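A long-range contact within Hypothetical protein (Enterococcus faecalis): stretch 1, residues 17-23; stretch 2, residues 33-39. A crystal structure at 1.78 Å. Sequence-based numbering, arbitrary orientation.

Stretch 1 (17-23) MLENVTP
Stretch 2, residues 33-39: AIITDFQ

What fixes the register of the two stretches? A pair of backbone hydrogen bonds between T22 and I35 does so: T22 N donates to I35 O at 2.8 Å with an N-H...O angle of 176°, and I35 N donates to T22 O at 3.0 Å with an angle of 167°. Because both bonds link the same two residues, they close the small ring of an antiparallel hydrogen-bonded pair, with the CA atoms of T22 and I35 about 5.0 Å apart. The next pair, P23 with I34, is the non-hydrogen-bonded kind, CA to CA 4.7 Å. This place suits proline, whose nitrogen has no hydrogen to donate. V21 stands across from T36, again with 4.7 Å between CA atoms, and V21 CA adds a CA-H...O contact to I35 O at 3.5 Å.

How do the backbones run to allow this? Strand 21-23 and strand 33-35 lie 4.8 Å apart at closest approach, their directions 154° apart. Extended phi/psi values carry T22 (-115/109), P23 (-81/139), I34 (-141/129) and I35 (-99/119). The first chain turns a corner at N20, which adopts 51/53, so that M17 to E19 (-93/129, -105/128 and -92/154) lead in from another sheet or face. On the other stretch T36 leaves the extended form at -95/-28 and D37 follows at -144/143, before F38 (-152/159) and Q39 (-140/158) resume a strand.

Where does water take over from direct bonding? Beyond the T22-I35 pair, N20 O and T36 O are 4.0 Å apart, two acceptors that cannot bond each other. One water donates to both, 2.8 Å to N20 O and 2.6 Å to T36 O, and so ties the corner to T36, the residue just past the opposing strand. A second water lies 2.6 Å from T22 OG1 and donates a weak bond of 3.4 Å to I35 O, so the threonine hydroxyl is served by solvent beside the backbone pairing.

Which side chains pack over the two faces? P23, with a C-gamma endo pucker, and I34 project to one face. I34 (chi1 t, chi2 t) reaches across to V21 (chi1 m), bringing its CD1 to 3.7 Å from V21 CG2; both residues are buried, and their branched aliphatic chains suit a dry contact. T22 (chi1 m) and I35 (chi1 m, chi2 t) share the other face, with T22 CB 4.2 Å from I35 CB. The ring of F38 (chi1 76°, chi2 88°) comes up obliquely, its CE2 4.5 Å from T22 OG1.

What closes the contact near the corner? T36, chi1 p, puts its methyl CG2 3.7 Å from L18 CD1 and 3.9 Å from V21 CG1, so this polar residue gives its apolar branch to the packing. L18, chi1 m and chi2 t, points toward the second stretch, whereas the exposed E19 points away. Together the stretches bury 358 Å², with T22 the most covered residue.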

# COMPACT_ATOMS: atom_id res chain seq x y z
N MSE A 17 -29.10 -11.86 -5.15
CA MSE A 17 -28.07 -10.97 -5.73
C MSE A 17 -28.52 -10.53 -7.11
O MSE A 17 -28.86 -11.34 -7.96
CB MSE A 17 -26.71 -11.67 -5.84
CG MSE A 17 -25.57 -10.75 -6.30
SE MSE A 17 -25.10 -9.56 -4.85
CE MSE A 17 -24.12 -10.82 -3.65
N LEU A 18 -28.48 -9.23 -7.34
CA LEU A 18 -28.81 -8.68 -8.64
C LEU A 18 -27.54 -8.26 -9.33
O LEU A 18 -26.77 -7.49 -8.74
CB LEU A 18 -29.68 -7.44 -8.45
CG LEU A 18 -30.94 -7.67 -7.63
CD1 LEU A 18 -31.66 -6.34 -7.48
CD2 LEU A 18 -31.84 -8.71 -8.26
N GLU A 19 -27.33 -8.72 -10.56
CA GLU A 19 -26.12 -8.36 -11.29
C GLU A 19 -26.30 -7.13 -12.15
O GLU A 19 -27.41 -6.81 -12.59
CB GLU A 19 -25.61 -9.52 -12.14
CG GLU A 19 -25.35 -10.78 -11.35
CD GLU A 19 -24.21 -10.63 -10.34
OE1 GLU A 19 -23.31 -9.78 -10.55
OE2 GLU A 19 -24.21 -11.38 -9.35
N ASN A 20 -25.19 -6.44 -12.38
CA ASN A 20 -25.11 -5.38 -13.36
C ASN A 20 -26.20 -4.34 -13.22
O ASN A 20 -26.90 -4.01 -14.20
CB ASN A 20 -25.07 -5.96 -14.78
CG ASN A 20 -23.96 -5.36 -15.61
OD1 ASN A 20 -23.54 -5.94 -16.61
ND2 ASN A 20 -23.49 -4.18 -15.21
N VAL A 21 -26.31 -3.80 -12.01
CA VAL A 21 -27.29 -2.75 -11.66
C VAL A 21 -26.70 -1.34 -11.79
O VAL A 21 -25.47 -1.18 -11.75
CB VAL A 21 -27.86 -2.91 -10.22
CG1 VAL A 21 -28.42 -4.32 -9.97
CG2 VAL A 21 -26.83 -2.55 -9.12
N THR A 22 -27.56 -0.33 -11.91
CA THR A 22 -27.11 1.06 -11.88
C THR A 22 -27.69 1.73 -10.65
O THR A 22 -28.90 1.96 -10.58
CB THR A 22 -27.54 1.83 -13.15
OG1 THR A 22 -27.05 1.13 -14.30
CG2 THR A 22 -26.97 3.24 -13.15
N PRO A 23 -26.85 2.04 -9.65
CA PRO A 23 -27.35 2.66 -8.43
C PRO A 23 -27.54 4.16 -8.62
O PRO A 23 -26.74 4.82 -9.29
CB PRO A 23 -26.22 2.38 -7.42
CG PRO A 23 -24.99 2.35 -8.25
CD PRO A 23 -25.38 1.83 -9.60
N ALA A 33 -32.60 5.13 -5.50
CA ALA A 33 -33.18 4.27 -6.53
C ALA A 33 -32.18 3.26 -7.05
O ALA A 33 -30.97 3.40 -6.86
CB ALA A 33 -33.73 5.12 -7.70
N ILE A 34 -32.70 2.25 -7.73
CA ILE A 34 -31.87 1.31 -8.44
C ILE A 34 -32.52 0.93 -9.76
O ILE A 34 -33.72 0.61 -9.82
CB ILE A 34 -31.54 0.07 -7.54
CG1 ILE A 34 -30.47 -0.81 -8.18
CG2 ILE A 34 -32.80 -0.71 -7.14
CD1 ILE A 34 -29.86 -1.80 -7.19
N ILE A 35 -31.73 1.03 -10.82
CA ILE A 35 -32.13 0.50 -12.12
C ILE A 35 -31.48 -0.86 -12.32
O ILE A 35 -30.24 -0.98 -12.32
CB ILE A 35 -31.68 1.45 -13.26
CG1 ILE A 35 -32.38 2.82 -13.09
CG2 ILE A 35 -31.98 0.82 -14.62
CD1 ILE A 35 -31.95 3.89 -14.09
N THR A 36 -32.31 -1.89 -12.50
CA THR A 36 -31.80 -3.23 -12.73
C THR A 36 -31.71 -3.59 -14.22
O THR A 36 -30.86 -4.39 -14.61
CB THR A 36 -32.58 -4.30 -11.94
OG1 THR A 36 -33.99 -4.11 -12.12
CG2 THR A 36 -32.28 -4.19 -10.46
N ASP A 37 -32.58 -2.98 -15.04
CA ASP A 37 -32.55 -3.13 -16.52
C ASP A 37 -32.94 -1.82 -17.18
O ASP A 37 -33.83 -1.12 -16.71
CB ASP A 37 -33.54 -4.20 -17.04
CG ASP A 37 -33.28 -5.56 -16.45
OD1 ASP A 37 -32.67 -6.40 -17.15
OD2 ASP A 37 -33.68 -5.77 -15.28
N PHE A 38 -32.30 -1.51 -18.30
CA PHE A 38 -32.70 -0.40 -19.14
C PHE A 38 -32.31 -0.67 -20.58
O PHE A 38 -31.40 -1.47 -20.87
CB PHE A 38 -32.04 0.91 -18.67
CG PHE A 38 -30.60 1.01 -19.05
CD1 PHE A 38 -30.23 1.55 -20.27
CD2 PHE A 38 -29.61 0.52 -18.20
CE1 PHE A 38 -28.90 1.63 -20.65
CE2 PHE A 38 -28.26 0.59 -18.58
CZ PHE A 38 -27.91 1.15 -19.80
N GLN A 39 -32.97 0.02 -21.51
CA GLN A 39 -32.48 0.06 -22.88
C GLN A 39 -32.66 1.46 -23.43
O GLN A 39 -33.46 2.24 -22.91
CB GLN A 39 -33.15 -1.00 -23.78
CG GLN A 39 -34.60 -1.37 -23.45
CD GLN A 39 -35.19 -2.36 -24.48
OE1 GLN A 39 -35.07 -2.16 -25.69
NE2 GLN A 39 -35.83 -3.42 -23.99
O HOH W 1 -28.73 -5.43 -15.76
O HOH W 2 -28.59 -0.66 -15.29